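Local coordinates for putative acyl-[acyl-carrier-protein]--UDP-N-acetylglucosamine O-acyltransferase (PDB 4R36), which probably transfers an acyl chain from acyl carrier protein to UDP-N-acetylglucosamine, the first step of lipid A synthesis in the LpxA family, at residues 30-35 against 44-49; 50-55 against 62-67; 100-105 against 124-129; 159-164 against 175-180; 194-199 against 263-268. All coordinates share one frame; numbering follows the deposited sequence.

Overall arrangement
The five contacts follow one another along a left-handed beta helix and into the helical C-terminal part. Interactions 1 and 2 sit on successive coils near the N-terminal end, their centres about 6 Å apart, and are joined by probable hydrogen bonds Lys33 O to Ile52 N and Asn49 O to Gly67 N. Interaction 3 joins two corner turns mid-helix; its Asn127 lines the pocket holding a 2-(2-methoxyethoxy)ethanol molecule. Interaction 4, centred about 15 Å further on, pairs neighbouring strands near the C-terminal end of one wall, with Ala164 about 8 Å from the substrate-binding Asn211 (side chain to side chain). Interaction 5 touches it: Arg177 packs on Phe265. The centres of interactions 1 and 5 lie about 40 Å apart.

Interaction 1 (30-35 against 44-49); sequences PEAKIG and VYIDRN
Glu31 OE1 takes a hydrogen from each of two waters, both leading across to 44-49. One of them, 2.7 Å from Glu31 OE1, accepts from the backbone N of Asn49. The other accepts from Arg48 NH1 at 2.6 Å and lies in the guanidinium plane, at its edge. Acid and base thus run side by side without a direct salt bridge: Glu31 OE1 stays 5.2 Å from Arg48 NH1, the two planes stand 89° apart, and Arg48 CB comes closest to the carboxylate. At this distance the opposite charges probably still favour each other.

Inward from this exposed, watered end the contact turns apolar. The two segments belong to adjoining walls of the left-handed beta helix, and Ile34 and Ile46 send their side chains into its triangular interior, where both also touch Ile40 of the strand 39-40. Ile34 and Ile46 meet tip to tip, both chains extended, CD1 to CD1 at 4.1 Å. Nearer the corner, Ala32 CB rests on Ile46 CG2 at 3.9 Å and covers Asp47 O, a buried carbonyl oxygen with no polar partner in the model. The carboxylate of Asp47 is engaged outside the contact, OD2 accepting from Tyr66 N.

Interaction 2 (50-55 against 62-67); sequences VVIGDN and ANILYG
Val50 meets two flat groups, the successive peptide units that carry Ile64 O and Leu65 O, and no ring face enters between these segments. Its CG2 methyl approaches the oxygen of each, at 3.7 Å from Ile64 O and 3.5 Å from Leu65 O. The Tyr66 ring is directed elsewhere: its hydroxyl is hydrogen-bonded to Glu95.

The other methyl of Val50, CG1, anti to the backbone N (chi1 162°), lies 3.8 Å from Ile64 CG2, and the two side chains cross at about a right angle. Ile64 offers that same CG2 to Ile52, whose CD1 lies at a looser 4.4 Å. One isoleucine methyl thus serves two residues of 50-55. Strands 51-52 and 63-64 lie on different walls of a left-handed beta helix, within its hexapeptide-repeat region, and these aliphatic groups fill the interior angle between them. Ile70 and Ile82 continue the filling on later strands.

Leu65 O, although covered by the Val50 methyl, accepts a hydrogen bond from Ser68 OG. With no hydrogen bond between 50-55 and 62-67, the contact rests on van der Waals packing, methyl on methyl and methyl against carbonyl oxygen, and so on fit and not on directed bonds.

Interaction 3 (100-105 against 124-129); sequences IGDNNL and VGNNNL
The side-chain amides of Asn104 and Asn128 lie side by side, their planes 4° apart and nearly coplanar. Asn104 OD1 accepts twice from Asn128: from the backbone N at 2.9 Å and from ND2 at 3.0 Å, both donors tilted from its carbonyl plane. Its ND2 points to Gly125 O, 2.9 Å away and in the amide plane. Both ends of the Asn104 amide are therefore held, which fixes its flip. Asn128 OD1 in turn accepts from Cys146 N of the next coil, and its ND2 also donates to Gly143 O. Asn126 OD1 similarly receives Asp102 N at 2.8 Å.

Backbone bonds join the same two turns, which are equivalent corners on neighbouring coils of the left-handed beta helix. Asn127 N donates to Asp102 O at 2.8 Å, and Leu105 N to Asn128 O at 2.8 Å, nearly straight at 170°.

Apolar contacts flank these. Ile100 CG2 touches Val124 CB at 4.0 Å, and Leu105 CB meets Leu129 CD1 at 3.7 Å, close to the pocket that Asn127 helps line.

Interaction 4 (159-164 against 175-180); sequences IIDDNA and FCRVGG
Ile159 and Arg177, then Ile160 and Val178, pair as parallel bridges, with Ile159 N bonded to Cys176 O, Val178 N to Ile159 O, and Asp161 N to Val178 O at 2.8 Å.

On the outward face Arg177 reaches across to Asp161, just past the end of the neighbouring strand. A trans first torsion (chi1 -178°) and an extended chain as far as NE bring the guanidinium side-on to the carboxylate. NE donates to Asp161 OD1 at 2.9 Å, in the guanidinium plane and on the syn lone pair. NH2 donates to Asp161 OD2 at 2.8 Å, again on the syn side but tilted from both planes. The result is a bidentate salt bridge, although the planes are turned 52° apart. Asp161 OD2 has a further partner in Tyr261 OH, and Phe265 of helix 257-267 packs on both charged residues.

The strands are neighbours near the C-terminal end of one wall of the left-handed beta helix. Val178 faces the helix interior, its CG2 lying 3.9 Å from Ile160 CD1 and its CG1 4.2 Å from Ala164 CB. At the following turn, side-chain-less Gly180 brings its CA to 3.0 Å from Asp162 O.

Interaction 5 (194-199 against 263-268); sequences IPPYII and VDFIRN
Phe265 makes the tight part of this contact, its ring laid against the backbone of Ile194 and Pro195 and the pyrrolidine ring of Pro196. Pro196 CD sits over one face, 4.0 Å from the ring centroid and 24° off the normal. This is a CH-pi contact, displaced toward the ring rim, with CD only 3.6 Å from Phe265 CG. The far end of the ring comes down by Ile194 O, which is 3.3 Å from Phe265 CZ, and CE1 lies 3.6 Å from Pro195 CA. The first torsion of Phe265, near 180° (chi1 -174°), carries the ring from the helix to the prolines. Beside it Ile266 adds a smaller aliphatic patch, its CG1 3.9 Å from Pro195 CB. No hydrogen bond crosses; the Ile194 oxygen that the ring approaches probably bonds to Gly179 N.

The other side of the helix is quite different. Asp264 and Arg267 face solvent and do not touch 194-199; Arg267 is instead tied by a salt bridge to Glu250 of the neighbouring helix 242-252.

Pro195 opens a type II turn that ends at Ile198, where the chain starts strand 198-201, and Tyr232 of helix 222-237 also flanks this turn. Through Phe265 and Ile266, helix 257-267 docks against the last coil, the join between left-handed beta helix and helical C-terminal domain that characterises LpxA acyltransferases.

Interaction 1 (30-35 against 44-49)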
# COMPACT_ATOMS: atom_id res chain seq x y z
N PRO A 30 -6.95 10.90 -31.35
CA PRO A 30 -8.09 11.08 -32.21
C PRO A 30 -8.88 9.80 -32.46
O PRO A 30 -10.02 9.90 -32.72
CB PRO A 30 -7.49 11.66 -33.55
CG PRO A 30 -6.05 11.59 -33.43
CD PRO A 30 -5.68 11.38 -31.97
N GLU A 31 -8.29 8.62 -32.33
CA GLU A 31 -9.00 7.35 -32.52
C GLU A 31 -9.81 6.87 -31.32
O GLU A 31 -10.58 5.95 -31.45
CB GLU A 31 -8.01 6.24 -32.91
CG GLU A 31 -7.42 6.34 -34.33
CD GLU A 31 -6.26 5.36 -34.55
OE1 GLU A 31 -6.20 4.28 -33.89
OE2 GLU A 31 -5.36 5.67 -35.34
N ALA A 32 -9.67 7.51 -30.16
CA ALA A 32 -10.42 7.06 -28.94
C ALA A 32 -11.89 7.32 -29.20
O ALA A 32 -12.23 8.36 -29.79
CB ALA A 32 -9.94 7.86 -27.72
N LYS A 33 -12.73 6.37 -28.84
CA LYS A 33 -14.17 6.50 -28.92
C LYS A 33 -14.71 6.90 -27.61
O LYS A 33 -14.51 6.17 -26.61
CB LYS A 33 -14.81 5.19 -29.35
CG LYS A 33 -14.44 4.88 -30.77
CD LYS A 33 -14.72 3.50 -31.28
CE LYS A 33 -13.87 3.30 -32.52
NZ LYS A 33 -13.92 1.92 -33.05
N ILE A 34 -15.41 8.03 -27.60
CA ILE A 34 -15.86 8.69 -26.38
C ILE A 34 -17.34 9.02 -26.48
O ILE A 34 -17.77 9.58 -27.46
CB ILE A 34 -15.01 9.94 -26.08
CG1 ILE A 34 -13.57 9.49 -25.82
CG2 ILE A 34 -15.56 10.70 -24.87
CD1 ILE A 34 -12.61 10.53 -25.40
N GLY A 35 -18.11 8.64 -25.48
CA GLY A 35 -19.54 8.80 -25.54
C GLY A 35 -19.98 10.21 -25.20
O GLY A 35 -19.17 11.11 -25.16
N VAL A 44 -5.44 14.59 -18.26
CA VAL A 44 -5.87 13.25 -18.55
C VAL A 44 -5.23 12.83 -19.86
O VAL A 44 -5.17 13.62 -20.85
CB VAL A 44 -7.41 13.18 -18.64
CG1 VAL A 44 -7.87 11.84 -19.18
CG2 VAL A 44 -8.03 13.46 -17.31
N TYR A 45 -4.76 11.59 -19.89
CA TYR A 45 -4.14 11.00 -21.05
C TYR A 45 -4.95 9.83 -21.50
O TYR A 45 -5.17 8.89 -20.74
CB TYR A 45 -2.73 10.56 -20.74
CG TYR A 45 -2.10 9.77 -21.86
CD1 TYR A 45 -2.24 8.38 -21.96
CD2 TYR A 45 -1.37 10.41 -22.84
CE1 TYR A 45 -1.64 7.66 -23.00
CE2 TYR A 45 -0.80 9.72 -23.89
CZ TYR A 45 -0.95 8.36 -23.99
OH TYR A 45 -0.31 7.70 -25.02
N ILE A 46 -5.50 9.92 -22.70
CA ILE A 46 -6.34 8.88 -23.33
C ILE A 46 -5.71 8.47 -24.64
O ILE A 46 -5.52 9.30 -25.55
CB ILE A 46 -7.77 9.33 -23.56
CG1 ILE A 46 -8.39 9.91 -22.28
CG2 ILE A 46 -8.59 8.19 -24.08
CD1 ILE A 46 -9.82 10.27 -22.34
N ASP A 47 -5.40 7.18 -24.73
CA ASP A 47 -4.75 6.52 -25.85
C ASP A 47 -5.73 6.15 -26.95
O ASP A 47 -6.95 6.22 -26.82
CB ASP A 47 -4.19 5.22 -25.30
CG ASP A 47 -2.76 4.94 -25.62
OD1 ASP A 47 -2.22 5.38 -26.65
OD2 ASP A 47 -2.23 4.08 -24.83
N ARG A 48 -5.16 5.67 -28.04
CA ARG A 48 -5.91 4.97 -29.05
C ARG A 48 -6.34 3.58 -28.55
O ARG A 48 -5.85 3.11 -27.50
CB ARG A 48 -5.03 4.88 -30.30
CG ARG A 48 -3.92 3.87 -30.20
CD ARG A 48 -2.95 3.92 -31.35
NE ARG A 48 -1.78 3.15 -30.95
CZ ARG A 48 -1.43 1.98 -31.48
NH1 ARG A 48 -2.16 1.40 -32.43
NH2 ARG A 48 -0.36 1.39 -31.04
N ASN A 49 -7.27 2.94 -29.28
CA ASN A 49 -7.85 1.64 -28.89
C ASN A 49 -8.41 1.74 -27.47
O ASN A 49 -8.18 0.87 -26.60
CB ASN A 49 -6.80 0.54 -28.98
CG ASN A 49 -7.38 -0.84 -28.74
OD1 ASN A 49 -8.53 -1.10 -28.99
ND2 ASN A 49 -6.59 -1.69 -28.14
O HOH W 1 -7.64 3.01 -32.05
O HOH W 2 -4.24 2.40 -33.61

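Interaction 2 (50-55 against 62-67)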
# COMPACT_ATOMS: atom_id res chain seq x y z
N VAL A 50 -9.19 2.80 -27.28
CA VAL A 50 -9.92 3.06 -26.05
C VAL A 50 -11.38 3.26 -26.43
O VAL A 50 -11.69 3.96 -27.45
CB VAL A 50 -9.36 4.31 -25.34
CG1 VAL A 50 -10.37 4.83 -24.32
CG2 VAL A 50 -7.95 4.05 -24.76
N VAL A 51 -12.28 2.68 -25.63
CA VAL A 51 -13.70 2.94 -25.68
C VAL A 51 -14.20 3.42 -24.33
O VAL A 51 -13.96 2.76 -23.32
CB VAL A 51 -14.47 1.70 -26.12
CG1 VAL A 51 -15.95 1.97 -26.25
CG2 VAL A 51 -13.84 1.19 -27.42
N ILE A 52 -14.85 4.58 -24.34
CA ILE A 52 -15.45 5.20 -23.16
C ILE A 52 -16.91 5.50 -23.47
O ILE A 52 -17.25 6.20 -24.48
CB ILE A 52 -14.69 6.50 -22.78
CG1 ILE A 52 -13.25 6.20 -22.32
CG2 ILE A 52 -15.44 7.27 -21.73
CD1 ILE A 52 -12.35 7.41 -22.33
N GLY A 53 -17.80 5.05 -22.60
CA GLY A 53 -19.25 5.20 -22.71
C GLY A 53 -19.76 6.56 -22.35
O GLY A 53 -19.01 7.54 -22.36
N ASP A 54 -21.03 6.63 -22.00
CA ASP A 54 -21.68 7.90 -21.67
C ASP A 54 -21.61 8.24 -20.23
O ASP A 54 -21.48 7.36 -19.37
CB ASP A 54 -23.15 7.83 -22.03
CG ASP A 54 -23.38 7.57 -23.53
OD1 ASP A 54 -22.52 7.90 -24.40
OD2 ASP A 54 -24.43 6.97 -23.80
N ASN A 55 -21.74 9.52 -19.94
CA ASN A 55 -21.95 10.01 -18.53
C ASN A 55 -20.75 9.63 -17.60
O ASN A 55 -20.94 9.25 -16.48
CB ASN A 55 -23.25 9.51 -17.91
CG ASN A 55 -24.48 9.82 -18.76
OD1 ASN A 55 -24.61 10.91 -19.26
ND2 ASN A 55 -25.35 8.89 -18.90
N ALA A 62 -5.55 11.40 -14.71
CA ALA A 62 -5.86 10.00 -14.85
C ALA A 62 -5.34 9.56 -16.21
O ALA A 62 -5.18 10.41 -17.12
CB ALA A 62 -7.36 9.78 -14.73
N ASN A 63 -5.10 8.25 -16.35
CA ASN A 63 -4.54 7.66 -17.55
C ASN A 63 -5.41 6.50 -18.04
O ASN A 63 -5.68 5.54 -17.27
CB ASN A 63 -3.14 7.18 -17.31
CG ASN A 63 -2.25 8.25 -16.67
OD1 ASN A 63 -2.21 8.49 -15.42
ND2 ASN A 63 -1.52 8.82 -17.46
N ILE A 64 -5.93 6.60 -19.27
CA ILE A 64 -6.73 5.56 -19.88
C ILE A 64 -5.96 5.06 -21.09
O ILE A 64 -5.84 5.75 -22.17
CB ILE A 64 -8.12 6.09 -20.32
CG1 ILE A 64 -8.80 6.97 -19.27
CG2 ILE A 64 -9.05 4.93 -20.75
CD1 ILE A 64 -9.16 6.24 -18.00
N LEU A 65 -5.39 3.86 -20.94
CA LEU A 65 -4.43 3.35 -21.91
C LEU A 65 -5.00 2.34 -22.92
O LEU A 65 -6.14 1.82 -22.79
CB LEU A 65 -3.24 2.74 -21.15
CG LEU A 65 -2.55 3.58 -20.07
CD1 LEU A 65 -1.40 2.74 -19.49
CD2 LEU A 65 -2.03 4.87 -20.67
N TYR A 66 -4.21 2.11 -23.96
CA TYR A 66 -4.49 1.18 -25.02
C TYR A 66 -5.13 -0.10 -24.49
O TYR A 66 -4.54 -0.82 -23.64
CB TYR A 66 -3.13 0.85 -25.67
CG TYR A 66 -3.20 -0.07 -26.84
CD1 TYR A 66 -3.17 -1.44 -26.67
CD2 TYR A 66 -3.25 0.44 -28.16
CE1 TYR A 66 -3.19 -2.29 -27.76
CE2 TYR A 66 -3.29 -0.43 -29.26
CZ TYR A 66 -3.27 -1.77 -29.07
OH TYR A 66 -3.31 -2.63 -30.13
N GLY A 67 -6.35 -0.35 -24.95
CA GLY A 67 -7.06 -1.55 -24.59
C GLY A 67 -8.15 -1.33 -23.56
O GLY A 67 -8.81 -2.29 -23.16

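Interaction 3 (100-105 against 124-129)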
# COMPACT_ATOMS: atom_id res chain seq x y z
N ILE A 100 -14.03 -1.84 -17.44
CA ILE A 100 -14.97 -1.60 -16.35
C ILE A 100 -16.34 -1.37 -16.94
O ILE A 100 -16.46 -0.89 -18.07
CB ILE A 100 -14.56 -0.42 -15.40
CG1 ILE A 100 -14.91 0.94 -15.99
CG2 ILE A 100 -13.08 -0.52 -15.04
CD1 ILE A 100 -14.52 2.09 -15.13
N GLY A 101 -17.36 -1.72 -16.15
CA GLY A 101 -18.79 -1.58 -16.54
C GLY A 101 -19.34 -0.21 -16.26
O GLY A 101 -18.79 0.80 -16.72
N ASP A 102 -20.44 -0.18 -15.52
CA ASP A 102 -21.18 1.04 -15.25
C ASP A 102 -21.19 1.42 -13.81
O ASP A 102 -21.21 0.53 -12.90
CB ASP A 102 -22.67 0.88 -15.65
CG ASP A 102 -22.85 0.45 -17.11
OD1 ASP A 102 -22.04 0.78 -17.97
OD2 ASP A 102 -23.84 -0.25 -17.34
N ASN A 103 -21.24 2.73 -13.59
CA ASN A 103 -21.50 3.26 -12.30
C ASN A 103 -20.43 2.86 -11.26
O ASN A 103 -20.73 2.75 -10.07
CB ASN A 103 -22.89 2.84 -11.78
CG ASN A 103 -23.99 3.12 -12.78
OD1 ASN A 103 -24.82 2.25 -13.08
ND2 ASN A 103 -23.97 4.28 -13.34
N ASN A 104 -19.17 2.77 -11.65
CA ASN A 104 -18.12 2.43 -10.68
C ASN A 104 -17.47 3.69 -10.21
O ASN A 104 -17.40 4.69 -10.95
CB ASN A 104 -17.06 1.58 -11.37
CG ASN A 104 -17.59 0.22 -11.78
OD1 ASN A 104 -17.85 -0.63 -10.94
ND2 ASN A 104 -17.82 0.01 -13.11
N LEU A 105 -16.88 3.59 -9.03
CA LEU A 105 -16.07 4.62 -8.45
C LEU A 105 -14.66 4.09 -8.39
O LEU A 105 -14.40 3.18 -7.61
CB LEU A 105 -16.59 4.97 -7.06
CG LEU A 105 -18.06 5.47 -7.04
CD1 LEU A 105 -18.60 5.55 -5.63
CD2 LEU A 105 -18.16 6.81 -7.74
N VAL A 124 -13.95 -5.61 -14.67
CA VAL A 124 -14.67 -5.11 -13.51
C VAL A 124 -16.11 -4.81 -13.96
O VAL A 124 -16.30 -4.25 -15.03
CB VAL A 124 -14.04 -3.84 -13.00
CG1 VAL A 124 -14.83 -3.20 -11.86
CG2 VAL A 124 -12.63 -4.08 -12.48
N GLY A 125 -17.09 -5.28 -13.18
CA GLY A 125 -18.53 -5.15 -13.45
C GLY A 125 -19.11 -3.77 -13.16
O GLY A 125 -18.51 -2.74 -13.54
N ASN A 126 -20.25 -3.76 -12.47
CA ASN A 126 -20.99 -2.52 -12.28
C ASN A 126 -21.10 -2.16 -10.80
O ASN A 126 -21.13 -3.06 -9.94
CB ASN A 126 -22.38 -2.69 -12.84
CG ASN A 126 -22.39 -3.19 -14.26
OD1 ASN A 126 -21.62 -2.73 -15.15
ND2 ASN A 126 -23.25 -4.15 -14.50
N ASN A 127 -21.19 -0.86 -10.50
CA ASN A 127 -21.58 -0.42 -9.15
C ASN A 127 -20.54 -0.87 -8.09
O ASN A 127 -20.92 -1.16 -6.96
CB ASN A 127 -22.99 -0.90 -8.75
CG ASN A 127 -24.03 -0.58 -9.83
OD1 ASN A 127 -24.27 0.52 -10.12
ND2 ASN A 127 -24.63 -1.58 -10.38
N ASN A 128 -19.27 -0.85 -8.46
CA ASN A 128 -18.23 -1.11 -7.50
C ASN A 128 -17.59 0.13 -7.02
O ASN A 128 -17.47 1.12 -7.76
CB ASN A 128 -17.19 -1.99 -8.17
CG ASN A 128 -17.77 -3.30 -8.63
OD1 ASN A 128 -18.09 -4.20 -7.80
ND2 ASN A 128 -17.84 -3.45 -9.96
N LEU A 129 -17.05 0.05 -5.81
CA LEU A 129 -16.13 1.05 -5.27
C LEU A 129 -14.75 0.43 -5.06
O LEU A 129 -14.58 -0.48 -4.25
CB LEU A 129 -16.65 1.58 -3.97
CG LEU A 129 -15.75 2.44 -3.13
CD1 LEU A 129 -15.18 3.64 -3.90
CD2 LEU A 129 -16.41 2.89 -1.84

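Interaction 4 (159-164 against 175-180)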
# COMPACT_ATOMS: atom_id res chain seq x y z
N ILE A 159 -11.14 -14.07 -9.03
CA ILE A 159 -12.53 -13.85 -9.22
C ILE A 159 -13.17 -13.34 -7.94
O ILE A 159 -13.03 -13.93 -6.86
CB ILE A 159 -13.27 -15.11 -9.68
CG1 ILE A 159 -12.71 -15.59 -11.04
CG2 ILE A 159 -14.82 -14.89 -9.73
CD1 ILE A 159 -13.29 -16.97 -11.40
N ILE A 160 -13.92 -12.25 -8.05
CA ILE A 160 -14.68 -11.73 -6.92
C ILE A 160 -16.16 -11.74 -7.37
O ILE A 160 -16.52 -11.14 -8.39
CB ILE A 160 -14.32 -10.30 -6.49
CG1 ILE A 160 -12.84 -9.98 -6.35
CG2 ILE A 160 -15.19 -9.80 -5.31
CD1 ILE A 160 -12.10 -10.67 -5.33
N ASP A 161 -16.96 -12.44 -6.59
CA ASP A 161 -18.41 -12.55 -6.85
C ASP A 161 -19.13 -11.27 -6.39
O ASP A 161 -18.56 -10.45 -5.68
CB ASP A 161 -19.03 -13.76 -6.15
CG ASP A 161 -18.56 -15.10 -6.69
OD1 ASP A 161 -17.61 -15.21 -7.52
OD2 ASP A 161 -19.10 -16.15 -6.21
N ASP A 162 -20.40 -11.13 -6.71
CA ASP A 162 -21.11 -9.92 -6.37
C ASP A 162 -21.22 -9.63 -4.88
O ASP A 162 -21.38 -10.53 -4.03
CB ASP A 162 -22.50 -9.99 -6.96
CG ASP A 162 -22.49 -9.98 -8.50
OD1 ASP A 162 -21.40 -9.82 -9.17
OD2 ASP A 162 -23.59 -10.26 -9.07
N ASN A 163 -21.27 -8.37 -4.56
CA ASN A 163 -21.60 -7.89 -3.22
C ASN A 163 -20.58 -8.16 -2.10
O ASN A 163 -20.93 -8.20 -0.94
CB ASN A 163 -23.01 -8.34 -2.76
CG ASN A 163 -24.06 -8.14 -3.82
OD1 ASN A 163 -24.69 -9.08 -4.28
ND2 ASN A 163 -24.19 -6.93 -4.24
N ALA A 164 -19.32 -8.32 -2.44
CA ALA A 164 -18.32 -8.61 -1.47
C ALA A 164 -17.82 -7.30 -0.90
O ALA A 164 -17.87 -6.28 -1.57
CB ALA A 164 -17.15 -9.36 -2.14
N PHE A 175 -5.43 -16.68 -8.80
CA PHE A 175 -6.37 -17.75 -9.05
C PHE A 175 -7.39 -17.98 -7.90
O PHE A 175 -8.12 -18.99 -7.90
CB PHE A 175 -5.68 -19.13 -9.35
CG PHE A 175 -4.64 -19.09 -10.42
CD1 PHE A 175 -5.00 -18.90 -11.74
CD2 PHE A 175 -3.30 -19.28 -10.11
CE1 PHE A 175 -4.03 -18.87 -12.77
CE2 PHE A 175 -2.32 -19.21 -11.12
CZ PHE A 175 -2.69 -19.02 -12.45
N CYS A 176 -7.38 -17.15 -6.88
CA CYS A 176 -8.38 -17.31 -5.80
C CYS A 176 -9.73 -16.73 -6.16
O CYS A 176 -9.85 -15.87 -7.06
CB CYS A 176 -7.87 -16.69 -4.50
SG CYS A 176 -6.50 -17.74 -3.89
N ARG A 177 -10.75 -17.17 -5.44
CA ARG A 177 -12.09 -16.69 -5.62
C ARG A 177 -12.72 -16.33 -4.28
O ARG A 177 -12.53 -17.04 -3.27
CB ARG A 177 -12.95 -17.79 -6.31
CG ARG A 177 -14.34 -17.30 -6.55
CD ARG A 177 -15.12 -18.26 -7.44
NE ARG A 177 -16.52 -17.91 -7.59
CZ ARG A 177 -17.46 -18.73 -7.99
NH1 ARG A 177 -17.15 -20.02 -8.36
NH2 ARG A 177 -18.71 -18.28 -8.02
N VAL A 178 -13.42 -15.19 -4.26
CA VAL A 178 -14.18 -14.70 -3.13
C VAL A 178 -15.68 -14.71 -3.46
O VAL A 178 -16.15 -14.12 -4.45
CB VAL A 178 -13.75 -13.24 -2.77
CG1 VAL A 178 -14.60 -12.64 -1.66
CG2 VAL A 178 -12.27 -13.20 -2.40
N GLY A 179 -16.45 -15.35 -2.58
CA GLY A 179 -17.90 -15.49 -2.75
C GLY A 179 -18.61 -14.24 -2.37
O GLY A 179 -18.05 -13.31 -1.75
N GLY A 180 -19.88 -14.18 -2.81
CA GLY A 180 -20.69 -13.03 -2.47
C GLY A 180 -20.89 -12.80 -1.01
O GLY A 180 -20.91 -13.76 -0.23

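Interaction 5 (194-199 against 263-268)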
# COMPACT_ATOMS: atom_id res chain seq x y z
N ILE A 194 -12.63 -18.10 -0.53
CA ILE A 194 -13.47 -17.66 0.58
C ILE A 194 -14.94 -17.84 0.25
O ILE A 194 -15.45 -17.17 -0.64
CB ILE A 194 -13.18 -16.22 0.95
CG1 ILE A 194 -11.67 -16.08 1.25
CG2 ILE A 194 -13.99 -15.79 2.15
CD1 ILE A 194 -11.31 -14.71 1.69
N PRO A 195 -15.61 -18.73 0.98
CA PRO A 195 -16.98 -19.07 0.58
C PRO A 195 -17.97 -17.96 0.95
O PRO A 195 -17.67 -17.11 1.83
CB PRO A 195 -17.25 -20.40 1.33
CG PRO A 195 -16.43 -20.24 2.55
CD PRO A 195 -15.17 -19.53 2.11
N PRO A 196 -19.17 -17.97 0.34
CA PRO A 196 -20.07 -16.80 0.45
C PRO A 196 -20.64 -16.54 1.82
O PRO A 196 -20.74 -17.50 2.61
CB PRO A 196 -21.17 -17.11 -0.53
CG PRO A 196 -21.05 -18.54 -0.81
CD PRO A 196 -19.62 -18.93 -0.65
N TYR A 197 -20.92 -15.28 2.13
CA TYR A 197 -21.61 -14.85 3.34
C TYR A 197 -20.75 -14.77 4.63
O TYR A 197 -21.28 -14.44 5.67
CB TYR A 197 -22.86 -15.73 3.62
CG TYR A 197 -23.76 -15.88 2.45
CD1 TYR A 197 -24.46 -14.79 1.96
CD2 TYR A 197 -23.99 -17.12 1.89
CE1 TYR A 197 -25.29 -14.91 0.86
CE2 TYR A 197 -24.79 -17.25 0.76
CZ TYR A 197 -25.48 -16.15 0.30
OH TYR A 197 -26.22 -16.26 -0.82
N ILE A 198 -19.47 -15.18 4.60
CA ILE A 198 -18.68 -15.24 5.83
C ILE A 198 -17.85 -13.99 6.09
O ILE A 198 -17.63 -13.17 5.19
CB ILE A 198 -17.77 -16.49 5.89
CG1 ILE A 198 -16.57 -16.44 4.95
CG2 ILE A 198 -18.59 -17.75 5.61
CD1 ILE A 198 -15.46 -17.39 5.31
N ILE A 199 -17.44 -13.86 7.34
CA ILE A 199 -16.35 -12.99 7.73
C ILE A 199 -15.06 -13.78 7.74
O ILE A 199 -14.98 -14.88 8.31
CB ILE A 199 -16.60 -12.35 9.09
CG1 ILE A 199 -17.94 -11.59 9.13
CG2 ILE A 199 -15.44 -11.42 9.49
CD1 ILE A 199 -18.33 -11.13 10.52
N VAL A 263 -23.09 -24.42 -0.96
CA VAL A 263 -22.70 -25.80 -1.31
C VAL A 263 -21.96 -25.90 -2.65
O VAL A 263 -20.91 -26.50 -2.78
CB VAL A 263 -23.92 -26.76 -1.23
CG1 VAL A 263 -23.58 -28.10 -1.82
CG2 VAL A 263 -24.38 -26.86 0.22
N ASP A 264 -22.52 -25.31 -3.67
CA ASP A 264 -21.93 -25.36 -4.98
C ASP A 264 -20.53 -24.70 -4.97
O ASP A 264 -19.60 -25.22 -5.60
CB ASP A 264 -22.80 -24.56 -5.95
CG ASP A 264 -22.45 -24.87 -7.41
OD1 ASP A 264 -22.85 -25.94 -7.91
OD2 ASP A 264 -21.71 -24.11 -8.03
N PHE A 265 -20.45 -23.51 -4.35
CA PHE A 265 -19.20 -22.81 -4.27
C PHE A 265 -18.08 -23.70 -3.66
O PHE A 265 -17.03 -23.87 -4.25
CB PHE A 265 -19.33 -21.54 -3.42
CG PHE A 265 -18.07 -20.69 -3.42
CD1 PHE A 265 -16.99 -21.03 -2.65
CD2 PHE A 265 -18.00 -19.52 -4.15
CE1 PHE A 265 -15.83 -20.24 -2.61
CE2 PHE A 265 -16.86 -18.72 -4.13
CZ PHE A 265 -15.78 -19.06 -3.34
N ILE A 266 -18.38 -24.33 -2.52
CA ILE A 266 -17.36 -25.16 -1.86
C ILE A 266 -17.08 -26.43 -2.64
O ILE A 266 -15.92 -26.82 -2.83
CB ILE A 266 -17.77 -25.46 -0.43
CG1 ILE A 266 -17.89 -24.11 0.34
CG2 ILE A 266 -16.83 -26.45 0.24
CD1 ILE A 266 -18.61 -24.20 1.65
N ARG A 267 -18.15 -27.08 -3.06
CA ARG A 267 -18.03 -28.33 -3.77
C ARG A 267 -17.17 -28.17 -5.03
O ARG A 267 -16.35 -29.03 -5.34
CB ARG A 267 -19.44 -28.83 -4.16
CG ARG A 267 -19.39 -30.20 -4.76
CD ARG A 267 -20.79 -30.78 -4.86
NE ARG A 267 -21.22 -31.36 -3.60
CZ ARG A 267 -22.49 -31.45 -3.20
NH1 ARG A 267 -23.46 -30.90 -3.91
NH2 ARG A 267 -22.79 -32.04 -2.03
N ASN A 268 -17.28 -27.07 -5.72
CA ASN A 268 -16.49 -26.90 -6.95
C ASN A 268 -15.27 -26.01 -6.79
O ASN A 268 -14.69 -25.55 -7.79
CB ASN A 268 -17.41 -26.35 -8.07
CG ASN A 268 -18.57 -27.31 -8.33
OD1 ASN A 268 -19.76 -27.04 -8.12
ND2 ASN A 268 -18.18 -28.50 -8.54